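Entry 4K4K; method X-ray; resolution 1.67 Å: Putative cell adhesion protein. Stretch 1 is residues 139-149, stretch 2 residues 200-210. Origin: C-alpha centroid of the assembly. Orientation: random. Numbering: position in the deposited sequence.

Stretch 1 139-149: HKLVKLDITIK
Stretch 2 (200-210) GLKAEGIVLPA

Two neighbouring strands, 142-149 and 202-207, run antiparallel at 167° between their N-to-C directions, their axes approaching to 4.7 Å. The register pairs Val-142 with Val-207, Lys-143 with Ile-206, Leu-144 with Gly-205, Asp-145 with Glu-204, Ile-146 with Ala-203 and Thr-147 with Lys-202, so paired numbers sum to 349. Backbones are extended, with phi from -102° to -158° and psi from 109° to 170° in the paired residues.

Hydrogen bonding alternates along the ladder. Val-142 N donates to Val-207 O at 3.0 Å, and Val-207 N returns to Val-142 O at 2.8 Å. Leu-144 N reaches Gly-205 O at 2.8 Å, almost linear at 178°, while Gly-205 N meets Leu-144 O at 3.0 Å. Ile-146 N to Ala-203 O and Ala-203 N to Ile-146 O are both 2.8 Å. One further bond, Ile-148 N to Leu-201 O at 2.8 Å, extends the ladder to Leu-201, whose phi/psi of -96/27 departs from the strand conformation. Between these rungs, CA-H...O contacts use the same carbonyls: Ile-206 CA lies 3.2 Å from Val-142 O, and Glu-204 CA lies 3.2 Å from Leu-144 O.

The sheet face carrying Val-142, Leu-144, Ile-146, Ala-203 and Val-207 is apolar. Val-142 is t and Val-207 is m; the m rotamer of Val-207 places its CG2 3.9 Å from Val-142 CB. Leu-144 adopts the m,t rotamer; opposite it Gly-205 contributes no side chain, and Leu-144 CD1 instead packs diagonally on Val-207 CG1 at 3.9 Å. An ideal CB on Gly-205 would lie 4.3 Å from Leu-144 CB, so that distance alone indicates no clash with this atom. Ile-146, also m,t, meets the small Ala-203 through their CB atoms at 4.1 Å.

The face bearing Lys-143, Asp-145, Thr-147, Lys-202, Glu-204 and Ile-206 is more polar. Lys-143 is t,p,t,t: the p turn at chi2 bends an otherwise extended chain, and its end comes nearer the partner strand. Its NZ forms a diagonal salt bridge with Glu-204 OE1 at 2.8 Å, while its CD passes 4.1 Å from Ile-206 CG1. Glu-204 presents its carboxylate with chi1 p, chi2 t and chi3 -20°; its OE2 is satisfied elsewhere in the structure. Lys-202, m,t,t,t, sends its end away, and Thr-147 is m.

Apolar contacts extend past the bridged pairs. Leu-141, m,t, with its CA-to-CB bond sideways, places CB 3.8 Å from Ile-206 CG2 and CD2 4.0 Å from Leu-208 CD2. Leu-208 is also m,t; its CA-to-CB bond points away, but its end comes nearer. Pro-209, with C-gamma exo pucker, puts CG 4.2 Å from Val-142 CG2. Past the last bridged pair at the other end, Ile-148, m,t, has its CA-to-CB bond toward the partner, with its CB 4.2 Å from the CB of Leu-201, another m,t leucine. Together the two stretches bury 880 Å², counting both sides.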

# COMPACT_ATOMS: atom_id res chain seq x y z
N HIS A 139 5.32 -1.53 1.58
CA HIS A 139 3.91 -1.24 1.84
C HIS A 139 3.65 -1.27 3.35
O HIS A 139 4.11 -2.19 4.03
CB HIS A 139 3.03 -2.29 1.16
CG HIS A 139 3.19 -2.37 -0.33
ND1 HIS A 139 2.41 -1.62 -1.19
CD2 HIS A 139 4.00 -3.18 -1.06
CE1 HIS A 139 2.77 -1.97 -2.41
NE2 HIS A 139 3.73 -2.91 -2.39
N LYS A 140 2.91 -0.28 3.86
CA LYS A 140 2.61 -0.19 5.30
C LYS A 140 1.29 -0.90 5.66
O LYS A 140 1.03 -1.16 6.85
CB LYS A 140 2.55 1.28 5.75
CG LYS A 140 3.89 2.01 5.57
CD LYS A 140 4.98 1.47 6.51
CE LYS A 140 6.33 2.03 6.11
NZ LYS A 140 7.40 1.57 7.04
N LEU A 141 0.48 -1.26 4.63
CA LEU A 141 -0.81 -1.91 4.84
C LEU A 141 -0.76 -3.36 4.34
O LEU A 141 0.32 -3.93 4.24
CB LEU A 141 -1.96 -1.09 4.23
CG LEU A 141 -1.94 0.44 4.62
CD1 LEU A 141 -3.08 1.19 3.91
CD2 LEU A 141 -1.98 0.65 6.13
N VAL A 142 -1.93 -3.97 4.11
CA VAL A 142 -2.03 -5.39 3.77
C VAL A 142 -2.83 -5.57 2.49
O VAL A 142 -3.89 -4.96 2.35
CB VAL A 142 -2.68 -6.13 4.97
CG1 VAL A 142 -2.99 -7.61 4.63
CG2 VAL A 142 -1.84 -6.02 6.23
N LYS A 143 -2.34 -6.41 1.57
CA LYS A 143 -3.02 -6.66 0.32
C LYS A 143 -3.76 -7.99 0.38
O LYS A 143 -3.20 -9.00 0.81
CB LYS A 143 -2.02 -6.66 -0.85
CG LYS A 143 -2.61 -6.94 -2.25
CD LYS A 143 -3.40 -5.77 -2.77
CE LYS A 143 -3.95 -6.04 -4.16
NZ LYS A 143 -4.52 -4.81 -4.76
N LEU A 144 -5.02 -7.99 -0.08
CA LEU A 144 -5.81 -9.23 -0.23
C LEU A 144 -5.97 -9.48 -1.71
O LEU A 144 -6.38 -8.58 -2.44
CB LEU A 144 -7.18 -9.14 0.47
CG LEU A 144 -7.19 -8.72 1.95
CD1 LEU A 144 -8.62 -8.71 2.49
CD2 LEU A 144 -6.27 -9.61 2.81
N ASP A 145 -5.63 -10.70 -2.16
CA ASP A 145 -5.69 -11.09 -3.57
C ASP A 145 -6.51 -12.37 -3.61
O ASP A 145 -6.08 -13.40 -3.11
CB ASP A 145 -4.26 -11.27 -4.11
CG ASP A 145 -4.16 -11.52 -5.61
OD1 ASP A 145 -4.91 -12.38 -6.12
OD2 ASP A 145 -3.28 -10.92 -6.25
N ILE A 146 -7.73 -12.29 -4.15
CA ILE A 146 -8.65 -13.42 -4.15
C ILE A 146 -8.95 -13.88 -5.56
O ILE A 146 -9.27 -13.08 -6.45
CB ILE A 146 -9.94 -12.98 -3.37
CG1 ILE A 146 -9.60 -12.70 -1.88
CG2 ILE A 146 -11.10 -13.99 -3.52
CD1 ILE A 146 -10.54 -11.85 -1.15
N THR A 147 -8.86 -15.21 -5.77
CA THR A 147 -9.21 -15.83 -7.03
C THR A 147 -10.39 -16.74 -6.74
O THR A 147 -10.34 -17.53 -5.80
CB THR A 147 -8.01 -16.59 -7.61
OG1 THR A 147 -6.91 -15.70 -7.69
CG2 THR A 147 -8.28 -17.16 -8.99
N ILE A 148 -11.46 -16.61 -7.52
CA ILE A 148 -12.65 -17.43 -7.33
C ILE A 148 -12.75 -18.46 -8.45
O ILE A 148 -12.57 -18.13 -9.62
CB ILE A 148 -13.93 -16.53 -7.28
CG1 ILE A 148 -13.88 -15.55 -6.09
CG2 ILE A 148 -15.23 -17.34 -7.31
CD1 ILE A 148 -14.72 -14.28 -6.34
N LYS A 149 -13.07 -19.72 -8.11
CA LYS A 149 -13.34 -20.72 -9.14
C LYS A 149 -14.48 -21.63 -8.69
O LYS A 149 -14.71 -21.80 -7.50
CB LYS A 149 -12.09 -21.54 -9.53
CG LYS A 149 -11.40 -22.28 -8.40
CD LYS A 149 -10.11 -22.92 -8.90
CE LYS A 149 -9.49 -23.83 -7.88
NZ LYS A 149 -8.15 -24.31 -8.30
N GLY A 200 -14.06 -9.75 -12.86
CA GLY A 200 -14.36 -11.12 -13.24
C GLY A 200 -14.31 -11.98 -12.00
O GLY A 200 -14.89 -11.62 -10.97
N LEU A 201 -13.54 -13.06 -12.05
CA LEU A 201 -13.46 -13.94 -10.89
C LEU A 201 -12.23 -13.63 -10.00
O LEU A 201 -11.79 -14.48 -9.23
CB LEU A 201 -13.51 -15.41 -11.32
CG LEU A 201 -14.84 -15.83 -12.00
CD1 LEU A 201 -14.81 -17.27 -12.41
CD2 LEU A 201 -16.07 -15.52 -11.11
N LYS A 202 -11.77 -12.38 -10.03
CA LYS A 202 -10.67 -11.91 -9.19
C LYS A 202 -11.17 -10.77 -8.34
O LYS A 202 -11.95 -9.94 -8.81
CB LYS A 202 -9.47 -11.47 -10.05
CG LYS A 202 -8.72 -12.63 -10.68
CD LYS A 202 -7.82 -12.17 -11.82
CE LYS A 202 -7.29 -13.33 -12.63
NZ LYS A 202 -6.41 -12.88 -13.74
N ALA A 203 -10.77 -10.74 -7.07
CA ALA A 203 -11.11 -9.65 -6.15
C ALA A 203 -9.86 -9.21 -5.43
O ALA A 203 -8.97 -10.02 -5.18
CB ALA A 203 -12.18 -10.09 -5.16
N GLU A 204 -9.78 -7.92 -5.11
CA GLU A 204 -8.62 -7.41 -4.41
C GLU A 204 -9.03 -6.34 -3.44
O GLU A 204 -10.07 -5.69 -3.60
CB GLU A 204 -7.55 -6.89 -5.38
CG GLU A 204 -7.96 -5.63 -6.14
CD GLU A 204 -6.99 -5.15 -7.20
OE1 GLU A 204 -5.80 -5.54 -7.16
OE2 GLU A 204 -7.43 -4.35 -8.07
N GLY A 205 -8.20 -6.17 -2.42
CA GLY A 205 -8.42 -5.14 -1.43
C GLY A 205 -7.15 -4.78 -0.70
O GLY A 205 -6.18 -5.53 -0.72
N ILE A 206 -7.14 -3.61 -0.06
CA ILE A 206 -6.07 -3.15 0.81
C ILE A 206 -6.71 -2.91 2.16
O ILE A 206 -7.69 -2.16 2.26
CB ILE A 206 -5.32 -1.90 0.26
CG1 ILE A 206 -4.55 -2.29 -1.03
CG2 ILE A 206 -4.35 -1.32 1.34
CD1 ILE A 206 -3.91 -1.12 -1.80
N VAL A 207 -6.23 -3.61 3.17
CA VAL A 207 -6.83 -3.52 4.51
C VAL A 207 -5.76 -3.17 5.53
O VAL A 207 -4.56 -3.23 5.24
CB VAL A 207 -7.58 -4.84 4.88
CG1 VAL A 207 -8.73 -5.12 3.90
CG2 VAL A 207 -6.60 -6.02 4.99
N LEU A 208 -6.19 -2.85 6.75
CA LEU A 208 -5.26 -2.51 7.80
C LEU A 208 -4.63 -3.75 8.43
O LEU A 208 -5.32 -4.78 8.58
CB LEU A 208 -5.97 -1.71 8.90
CG LEU A 208 -6.60 -0.38 8.51
CD1 LEU A 208 -7.10 0.35 9.74
CD2 LEU A 208 -5.61 0.52 7.73
N PRO A 209 -3.38 -3.63 8.92
CA PRO A 209 -2.80 -4.75 9.70
C PRO A 209 -3.67 -5.03 10.92
O PRO A 209 -4.31 -4.12 11.45
CB PRO A 209 -1.41 -4.22 10.10
CG PRO A 209 -1.12 -3.08 9.14
CD PRO A 209 -2.46 -2.47 8.85
N ALA A 210 -3.72 -6.29 11.34
CA ALA A 210 -4.52 -6.73 12.49
C ALA A 210 -3.81 -7.87 13.19
O ALA A 210 -3.45 -8.87 12.55
CB ALA A 210 -5.91 -7.18 12.04